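Local coordinates for uncharacterized protein TCIL3000_10_9440 (Trypanosoma congolense, PDB 5KMX) that is of unknown function but forms the bilobed ectodomain of an insect-stage surface antigen, a membrane protein that may act as a sensor, at residues S39-T44 with Y57-L62; K97-S102 with R117-F122; T157-A162 with N199-S204. All blocks are in the same frame, centred on the assembly; numbering follows the deposited sequence.

Interaction 1 of 3, residues S39-T44 with Y57-L62; sequences SVRRRT and YTEATL
Tyr57 meets Arg41 in an antiparallel hydrogen-bonded pair, within the hairpin of strands 36-45 and 53-63. Its carbonyl oxygen takes a short, straight bond from Arg41 N, 2.6 Å from Tyr57 O. Tyr57 N returns a bond to Arg41 O. The ring stands on the same face as the Arg41 side chain. Its CG sits between the backbone N and the carbonyl carbon (chi1 61°), which turns the ring back across the hairpin. Arg41 CB then lies over one face of this ring, 4.2 Å from its centroid, as a CH-pi contact. At the far end, Tyr57 OH lies over one face of the Arg43 guanidinium, whose plane is nearly perpendicular to the ring. Arg43 NE is 3.3 Å from Tyr57 OH, but the angle is too poor for a hydrogen bond.

Thr58 faces Val40 in a non-hydrogen-bonded pair, with CA atoms 4.0 Å apart. Both side chains lie on the other face. Val40 CG2 comes within 4.1 Å of Thr58 OG1, and that hydroxyl is hydrogen-bonded to Trp29 O.

Glu59 pairs with Ser39 through two backbone bonds, Ser39 N to Glu59 O at 2.9 Å and Glu59 N to Ser39 O at 3.0 Å. Its side chain bends back over Ser39, and CG packs against Arg41 CG. Glu59 OE1 then reaches Arg41 NH1 at 3.0 Å. The oxygen lies over a face of the guanidinium, well out of its plane, so no N-H points at it. Glu59 OE2 is held by Asn199 ND2 on strand 197-204.

The ion pair therefore rests on charge and not on directed bonds. The carboxylate is probably stabilised as an anion, while the backbone bonds set the register of the strands.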
# COMPACT_ATOMS: atom_id res chain seq x y z
N SER A 39 -17.40 4.88 -3.64
CA SER A 39 -17.99 5.37 -2.40
C SER A 39 -16.94 6.08 -1.55
O SER A 39 -15.90 5.51 -1.24
CB SER A 39 -18.62 4.22 -1.61
OG SER A 39 -19.70 3.65 -2.31
N VAL A 40 -17.23 7.32 -1.18
CA VAL A 40 -16.33 8.09 -0.33
C VAL A 40 -16.41 7.56 1.10
O VAL A 40 -17.50 7.39 1.65
CB VAL A 40 -16.66 9.59 -0.34
CG1 VAL A 40 -15.70 10.35 0.56
CG2 VAL A 40 -16.60 10.13 -1.76
N ARG A 41 -15.25 7.32 1.70
CA ARG A 41 -15.17 6.77 3.05
C ARG A 41 -14.38 7.69 3.97
O ARG A 41 -13.17 7.88 3.78
CB ARG A 41 -14.53 5.38 3.02
CG ARG A 41 -15.37 4.33 2.32
CD ARG A 41 -16.49 3.84 3.22
NE ARG A 41 -17.54 3.15 2.47
CZ ARG A 41 -17.46 1.90 2.03
NH1 ARG A 41 -16.37 1.18 2.26
NH2 ARG A 41 -18.47 1.37 1.36
N ARG A 42 -15.06 8.26 4.95
CA ARG A 42 -14.41 9.06 5.98
C ARG A 42 -14.14 8.18 7.19
O ARG A 42 -15.07 7.71 7.85
CB ARG A 42 -15.28 10.26 6.37
CG ARG A 42 -14.62 11.24 7.32
CD ARG A 42 -14.92 10.92 8.78
NE ARG A 42 -14.17 11.79 9.69
CZ ARG A 42 -14.09 11.59 11.00
NH1 ARG A 42 -14.70 10.55 11.56
NH2 ARG A 42 -13.38 12.42 11.76
N ARG A 43 -12.86 7.96 7.48
CA ARG A 43 -12.45 7.14 8.61
C ARG A 43 -11.45 7.90 9.48
O ARG A 43 -11.03 9.00 9.13
CB ARG A 43 -11.85 5.82 8.13
CG ARG A 43 -12.72 5.09 7.12
CD ARG A 43 -12.59 3.58 7.24
NE ARG A 43 -11.24 3.12 6.91
CZ ARG A 43 -10.89 1.83 6.85
NH1 ARG A 43 -11.79 0.88 7.10
NH2 ARG A 43 -9.65 1.50 6.54
N THR A 44 -11.08 7.30 10.61
CA THR A 44 -10.19 7.95 11.56
C THR A 44 -8.84 7.25 11.64
O THR A 44 -8.75 6.02 11.56
CB THR A 44 -10.80 7.99 12.97
OG1 THR A 44 -11.16 6.67 13.38
CG2 THR A 44 -12.03 8.88 12.99
N TYR A 57 -11.02 8.94 1.68
CA TYR A 57 -10.71 8.41 0.36
C TYR A 57 -11.98 7.87 -0.28
O TYR A 57 -12.96 7.59 0.41
CB TYR A 57 -9.65 7.31 0.46
CG TYR A 57 -10.08 6.13 1.30
CD1 TYR A 57 -10.82 5.10 0.76
CD2 TYR A 57 -9.73 6.05 2.65
CE1 TYR A 57 -11.22 4.02 1.53
CE2 TYR A 57 -10.12 4.98 3.42
CZ TYR A 57 -10.86 3.96 2.86
OH TYR A 57 -11.25 2.89 3.63
N THR A 58 -11.96 7.72 -1.60
CA THR A 58 -13.05 7.09 -2.33
C THR A 58 -12.59 5.70 -2.77
O THR A 58 -11.41 5.51 -3.09
CB THR A 58 -13.50 7.93 -3.55
OG1 THR A 58 -14.68 7.36 -4.12
CG2 THR A 58 -12.40 7.99 -4.59
N GLU A 59 -13.50 4.73 -2.78
CA GLU A 59 -13.11 3.34 -3.00
C GLU A 59 -14.17 2.51 -3.70
O GLU A 59 -15.33 2.92 -3.84
CB GLU A 59 -12.74 2.68 -1.67
CG GLU A 59 -13.89 2.60 -0.66
CD GLU A 59 -14.87 1.47 -0.94
OE1 GLU A 59 -16.08 1.67 -0.70
OE2 GLU A 59 -14.44 0.39 -1.39
N ALA A 60 -13.76 1.32 -4.13
CA ALA A 60 -14.67 0.33 -4.70
C ALA A 60 -14.00 -1.04 -4.66
O ALA A 60 -12.78 -1.14 -4.52
CB ALA A 60 -15.04 0.70 -6.12
N THR A 61 -14.81 -2.09 -4.77
CA THR A 61 -14.30 -3.45 -4.82
C THR A 61 -14.38 -3.97 -6.25
O THR A 61 -15.47 -4.15 -6.79
CB THR A 61 -15.09 -4.39 -3.88
OG1 THR A 61 -14.95 -3.95 -2.53
CG2 THR A 61 -14.57 -5.82 -3.99
N LEU A 62 -13.22 -4.21 -6.85
CA LEU A 62 -13.15 -4.69 -8.23
C LEU A 62 -13.01 -6.20 -8.29
O LEU A 62 -12.07 -6.76 -7.73
CB LEU A 62 -11.98 -4.03 -8.96
CG LEU A 62 -12.29 -2.75 -9.74
CD1 LEU A 62 -12.93 -1.71 -8.83
CD2 LEU A 62 -11.03 -2.20 -10.39

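Interaction 2 of 3, residues K97-S102 with R117-F122; sequences KWYTCS and RKHDEF. With SO4 (sulfate ion), chain G.
The Tyr99 ring lies against His119 and Phe122, both on the same side of its plane and both projecting from helix 116-128. Its CG is anti to the backbone N (chi1 179°), and this sends the ring from the strand to the helix. His119 CA sits over one ring face, 4.0 Å from the Tyr99 centroid, in a CH-pi contact. The imidazole lies further out, tilted only 27° from the phenol but displaced to one side of it. His119 CD2 comes 3.9 Å from Tyr99 CD2, and His119 NE2 is hydrogen-bonded to Tyr133 OH.

Phe122 meets the base of the tyrosine. Tyr99 CB stands over the centre of the Phe122 ring, 3.7 Å from its centroid. The two aromatic planes are oblique, at 56°, with Tyr99 CD1 3.6 Å from Phe122 CG. Lys97 O lies at the edge of the Phe122 ring, 3.6 Å from CZ. Tyr99 OH comes 3.3 Å from His119 N, but the angle is too poor for a hydrogen bond.

No hydrogen bond joins the two segments. Lys97 turns its amino group from the helix to bind a sulfate, probably from the crystallisation liquor.

The disulfide Cys101-Cys115 ties the residue just after the strand to the one just before the helix. The arrangement is an aromatic cluster packing a helix against a strand, in what is probably the disulfide-rich lobe of the ectodomain.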
# COMPACT_ATOMS: atom_id res chain seq x y z
N LYS A 97 12.42 -11.23 2.48
CA LYS A 97 12.60 -11.04 3.92
C LYS A 97 13.88 -11.73 4.40
O LYS A 97 14.11 -12.90 4.12
CB LYS A 97 11.40 -11.59 4.69
CG LYS A 97 10.11 -10.81 4.47
CD LYS A 97 10.12 -9.47 5.20
CE LYS A 97 9.92 -9.64 6.70
NZ LYS A 97 9.94 -8.34 7.42
N TRP A 98 14.71 -10.98 5.12
CA TRP A 98 16.00 -11.46 5.58
C TRP A 98 15.93 -12.04 6.99
O TRP A 98 15.34 -11.44 7.89
CB TRP A 98 17.03 -10.34 5.55
CG TRP A 98 17.48 -9.97 4.17
CD1 TRP A 98 16.87 -9.12 3.31
CD2 TRP A 98 18.65 -10.46 3.50
NE1 TRP A 98 17.59 -9.04 2.14
CE2 TRP A 98 18.69 -9.85 2.23
CE3 TRP A 98 19.67 -11.35 3.86
CZ2 TRP A 98 19.70 -10.11 1.31
CZ3 TRP A 98 20.68 -11.60 2.94
CH2 TRP A 98 20.69 -10.98 1.69
N TYR A 99 16.56 -13.20 7.18
CA TYR A 99 16.73 -13.76 8.52
C TYR A 99 18.05 -13.29 9.12
O TYR A 99 19.10 -13.42 8.49
CB TYR A 99 16.69 -15.28 8.49
CG TYR A 99 16.89 -15.90 9.85
CD1 TYR A 99 15.80 -16.14 10.68
CD2 TYR A 99 18.15 -16.22 10.32
CE1 TYR A 99 15.97 -16.69 11.94
CE2 TYR A 99 18.34 -16.77 11.57
CZ TYR A 99 17.24 -17.00 12.38
OH TYR A 99 17.42 -17.55 13.63
N THR A 100 17.98 -12.75 10.33
CA THR A 100 19.17 -12.35 11.06
C THR A 100 19.28 -13.14 12.35
O THR A 100 18.33 -13.22 13.13
CB THR A 100 19.15 -10.85 11.40
OG1 THR A 100 18.87 -10.10 10.22
CG2 THR A 100 20.49 -10.41 11.99
N CYS A 101 20.45 -13.74 12.56
CA CYS A 101 20.70 -14.50 13.78
C CYS A 101 20.79 -13.56 14.98
O CYS A 101 21.85 -13.02 15.28
CB CYS A 101 21.99 -15.31 13.64
SG CYS A 101 22.11 -16.73 14.75
N SER A 102 19.67 -13.38 15.67
CA SER A 102 19.61 -12.48 16.81
C SER A 102 19.79 -13.24 18.11
O SER A 102 19.81 -14.47 18.13
CB SER A 102 18.28 -11.73 16.83
OG SER A 102 18.20 -10.86 17.95
N ARG A 117 18.01 -23.17 15.77
CA ARG A 117 16.65 -23.69 15.89
C ARG A 117 15.62 -22.74 15.26
O ARG A 117 14.65 -23.19 14.65
CB ARG A 117 16.30 -23.93 17.36
CG ARG A 117 14.87 -24.37 17.62
CD ARG A 117 14.57 -25.75 17.05
NE ARG A 117 13.17 -26.12 17.21
CZ ARG A 117 12.21 -25.89 16.31
NH1 ARG A 117 12.50 -25.31 15.15
NH2 ARG A 117 10.96 -26.26 16.56
N LYS A 118 15.83 -21.44 15.43
CA LYS A 118 14.91 -20.44 14.88
C LYS A 118 15.20 -20.17 13.40
O LYS A 118 14.39 -19.55 12.71
CB LYS A 118 15.00 -19.14 15.67
CG LYS A 118 14.34 -19.19 17.04
CD LYS A 118 14.21 -17.80 17.64
CE LYS A 118 13.46 -17.83 18.96
NZ LYS A 118 14.18 -18.61 20.01
N HIS A 119 16.35 -20.64 12.93
CA HIS A 119 16.78 -20.39 11.56
C HIS A 119 16.12 -21.35 10.56
O HIS A 119 15.58 -20.92 9.54
CB HIS A 119 18.30 -20.48 11.46
CG HIS A 119 18.83 -20.44 10.06
ND1 HIS A 119 20.00 -21.06 9.69
CD2 HIS A 119 18.35 -19.84 8.95
CE1 HIS A 119 20.22 -20.85 8.40
NE2 HIS A 119 19.23 -20.11 7.93
N ASP A 120 16.17 -22.64 10.86
CA ASP A 120 15.67 -23.64 9.92
C ASP A 120 14.14 -23.68 9.87
O ASP A 120 13.57 -24.17 8.90
CB ASP A 120 16.20 -25.04 10.27
CG ASP A 120 16.25 -25.30 11.76
OD1 ASP A 120 15.54 -24.60 12.51
OD2 ASP A 120 17.00 -26.21 12.18
N GLU A 121 13.47 -23.16 10.90
CA GLU A 121 12.02 -23.05 10.86
C GLU A 121 11.64 -21.90 9.93
O GLU A 121 10.74 -22.03 9.11
CB GLU A 121 11.43 -22.85 12.26
CG GLU A 121 11.82 -21.56 12.95
CD GLU A 121 11.28 -21.48 14.37
OE1 GLU A 121 11.70 -22.31 15.21
OE2 GLU A 121 10.45 -20.60 14.64
N PHE A 122 12.36 -20.78 10.06
CA PHE A 122 12.23 -19.67 9.12
C PHE A 122 12.44 -20.19 7.70
O PHE A 122 11.73 -19.80 6.77
CB PHE A 122 13.24 -18.56 9.44
CG PHE A 122 13.23 -17.41 8.46
CD1 PHE A 122 13.87 -17.51 7.24
CD2 PHE A 122 12.59 -16.23 8.78
CE1 PHE A 122 13.86 -16.46 6.34
CE2 PHE A 122 12.58 -15.17 7.89
CZ PHE A 122 13.22 -15.29 6.67
S SO4 G . 6.61 -6.89 7.13
O1 SO4 G . 5.79 -5.81 7.66
O2 SO4 G . 7.15 -7.68 8.23
O3 SO4 G . 7.71 -6.33 6.35
O4 SO4 G . 5.79 -7.75 6.27

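Interaction 3 of 3, residues T157-A162 with N199-S204; sequences TLYLVA and NVRLYS
Leu158 and Asn199 open a run of five backbone hydrogen bonds between two parallel strands. Leu158 N gives to Asn199 O, and Leu158 O accepts from Arg201 N at 2.7 Å. Arg201 O in turn takes Leu160 N at 2.6 Å. Leu160 O accepts from Tyr203 N, and Tyr203 O from Ala162 N at 2.7 Å. The bonding residues are thus the even ones of 157-162 and the odd ones of 199-204, as in a regular parallel pair. CA-H groups make further contacts, such as Leu202 CA to Leu160 O at 3.3 Å.

Tyr159, Arg201 and Tyr203 share one face with Thr157, Val161 and Asn199. Arg201 bends at chi2 and chi3, and this holds its guanidinium above the sheet, beside the Tyr203 hydroxyl. Its NH1 gives a straight bond to Tyr203 OH, 2.9 Å away in the guanidinium plane. Tyr159 CE2 lies over one face of this guanidinium, 3.7 Å from Arg201 NE, with the two planes 52° apart. Arg201 also makes a cation-pi contact with Tyr57. Tyr203 CE1 comes to the edge of the Tyr159 ring, 3.8 Å from CD2.

The opposite face is apolar, apart from Ser204. Leu160 CD1 touches Val200 CG1 at 4.0 Å, and Leu202 CD1 packs between Leu160 CB and Ala162 CB.

The outward backbone groups are used as well. Val200 and Leu202 bond to Ala60 and Thr58 of strand 53-63, while Thr157 and Val161 bond to Gly189 and Ser173. Tyr159 N is bonded to Gln188 OE1. Beneath the apolar face run strands 72-79 and 85-100, and on the Tyr203 face that ring meets Phe209 of helix 208-216.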
# COMPACT_ATOMS: atom_id res chain seq x y z
N THR A 157 -5.30 -5.02 -2.04
CA THR A 157 -5.74 -3.64 -1.91
C THR A 157 -4.84 -2.70 -2.70
O THR A 157 -3.61 -2.77 -2.60
CB THR A 157 -5.76 -3.20 -0.43
OG1 THR A 157 -6.51 -4.15 0.33
CG2 THR A 157 -6.40 -1.83 -0.29
N LEU A 158 -5.45 -1.82 -3.49
CA LEU A 158 -4.73 -0.91 -4.37
C LEU A 158 -4.96 0.55 -3.97
O LEU A 158 -6.10 1.03 -3.99
CB LEU A 158 -5.17 -1.13 -5.82
CG LEU A 158 -4.43 -0.32 -6.89
CD1 LEU A 158 -2.98 -0.78 -7.01
CD2 LEU A 158 -5.14 -0.43 -8.23
N TYR A 159 -3.88 1.24 -3.62
CA TYR A 159 -3.96 2.64 -3.22
C TYR A 159 -3.50 3.57 -4.34
O TYR A 159 -2.41 3.40 -4.89
CB TYR A 159 -3.10 2.89 -1.97
CG TYR A 159 -3.37 1.95 -0.82
CD1 TYR A 159 -2.88 0.65 -0.84
CD2 TYR A 159 -4.09 2.36 0.29
CE1 TYR A 159 -3.12 -0.22 0.20
CE2 TYR A 159 -4.33 1.50 1.34
CZ TYR A 159 -3.84 0.21 1.29
OH TYR A 159 -4.07 -0.65 2.34
N LEU A 160 -4.34 4.54 -4.68
CA LEU A 160 -4.01 5.55 -5.68
C LEU A 160 -4.04 6.93 -5.05
O LEU A 160 -4.76 7.15 -4.07
CB LEU A 160 -4.99 5.47 -6.86
CG LEU A 160 -5.12 4.09 -7.51
CD1 LEU A 160 -6.21 4.10 -8.57
CD2 LEU A 160 -3.79 3.65 -8.11
N VAL A 161 -3.27 7.86 -5.61
CA VAL A 161 -3.18 9.21 -5.07
C VAL A 161 -3.38 10.26 -6.17
O VAL A 161 -2.71 10.23 -7.20
CB VAL A 161 -1.82 9.46 -4.39
CG1 VAL A 161 -1.77 10.86 -3.78
CG2 VAL A 161 -1.56 8.40 -3.33
N ALA A 162 -4.30 11.19 -5.92
CA ALA A 162 -4.55 12.29 -6.83
C ALA A 162 -4.03 13.60 -6.25
O ALA A 162 -4.47 14.02 -5.17
CB ALA A 162 -6.03 12.40 -7.14
N ASN A 199 -9.57 -4.50 -3.77
CA ASN A 199 -10.14 -3.26 -3.25
C ASN A 199 -9.31 -2.05 -3.67
O ASN A 199 -8.14 -1.94 -3.32
CB ASN A 199 -10.24 -3.34 -1.72
CG ASN A 199 -10.84 -2.09 -1.11
OD1 ASN A 199 -10.20 -1.41 -0.31
ND2 ASN A 199 -12.08 -1.77 -1.50
N VAL A 200 -9.94 -1.15 -4.42
CA VAL A 200 -9.25 0.03 -4.94
C VAL A 200 -9.60 1.27 -4.12
O VAL A 200 -10.75 1.45 -3.73
CB VAL A 200 -9.60 0.28 -6.42
CG1 VAL A 200 -8.85 1.49 -6.96
CG2 VAL A 200 -9.28 -0.95 -7.25
N ARG A 201 -8.60 2.11 -3.88
CA ARG A 201 -8.77 3.32 -3.09
C ARG A 201 -8.02 4.50 -3.70
O ARG A 201 -6.88 4.35 -4.15
CB ARG A 201 -8.30 3.09 -1.65
CG ARG A 201 -9.21 2.16 -0.86
CD ARG A 201 -8.44 1.29 0.13
NE ARG A 201 -8.00 2.03 1.31
CZ ARG A 201 -7.99 1.53 2.55
NH1 ARG A 201 -7.57 2.27 3.56
NH2 ARG A 201 -8.41 0.29 2.79
N LEU A 202 -8.67 5.66 -3.73
CA LEU A 202 -8.06 6.88 -4.26
C LEU A 202 -7.95 7.94 -3.16
O LEU A 202 -8.95 8.33 -2.56
CB LEU A 202 -8.87 7.43 -5.43
CG LEU A 202 -8.41 8.76 -6.03
CD1 LEU A 202 -7.02 8.63 -6.62
CD2 LEU A 202 -9.40 9.25 -7.08
N TYR A 203 -6.72 8.39 -2.91
CA TYR A 203 -6.45 9.38 -1.87
C TYR A 203 -6.07 10.74 -2.46
O TYR A 203 -5.68 10.84 -3.62
CB TYR A 203 -5.31 8.89 -0.97
CG TYR A 203 -5.71 7.84 0.04
CD1 TYR A 203 -5.82 6.50 -0.33
CD2 TYR A 203 -5.95 8.18 1.37
CE1 TYR A 203 -6.17 5.54 0.60
CE2 TYR A 203 -6.30 7.22 2.30
CZ TYR A 203 -6.41 5.90 1.91
OH TYR A 203 -6.76 4.94 2.83
N SER A 204 -6.18 11.77 -1.64
CA SER A 204 -5.59 13.07 -1.94
C SER A 204 -4.17 13.07 -1.38
O SER A 204 -3.88 12.36 -0.42
CB SER A 204 -6.41 14.21 -1.35
OG SER A 204 -6.30 14.23 0.06

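Interactions 1, 2 and 3 follow one another along the chain, and all reach the same mixed sheet. Interactions 1 and 3 are neighbours, with centres 9 Å apart. Strands 53-63 and 197-204 lie side by side, so the sheet runs on from the hairpin of 39-44 and 57-62 into the parallel pair of 157-162 and 199-204. Interaction 2 stands apart, its centre 39 Å from that of interaction 1 and 35 Å from that of interaction 3. The long strands 85-100 and 145-165 are sheet neighbours and span this distance. The spacing fits the bilobed architecture, with interactions 1 and 3 probably in one lobe and interaction 2 in the other.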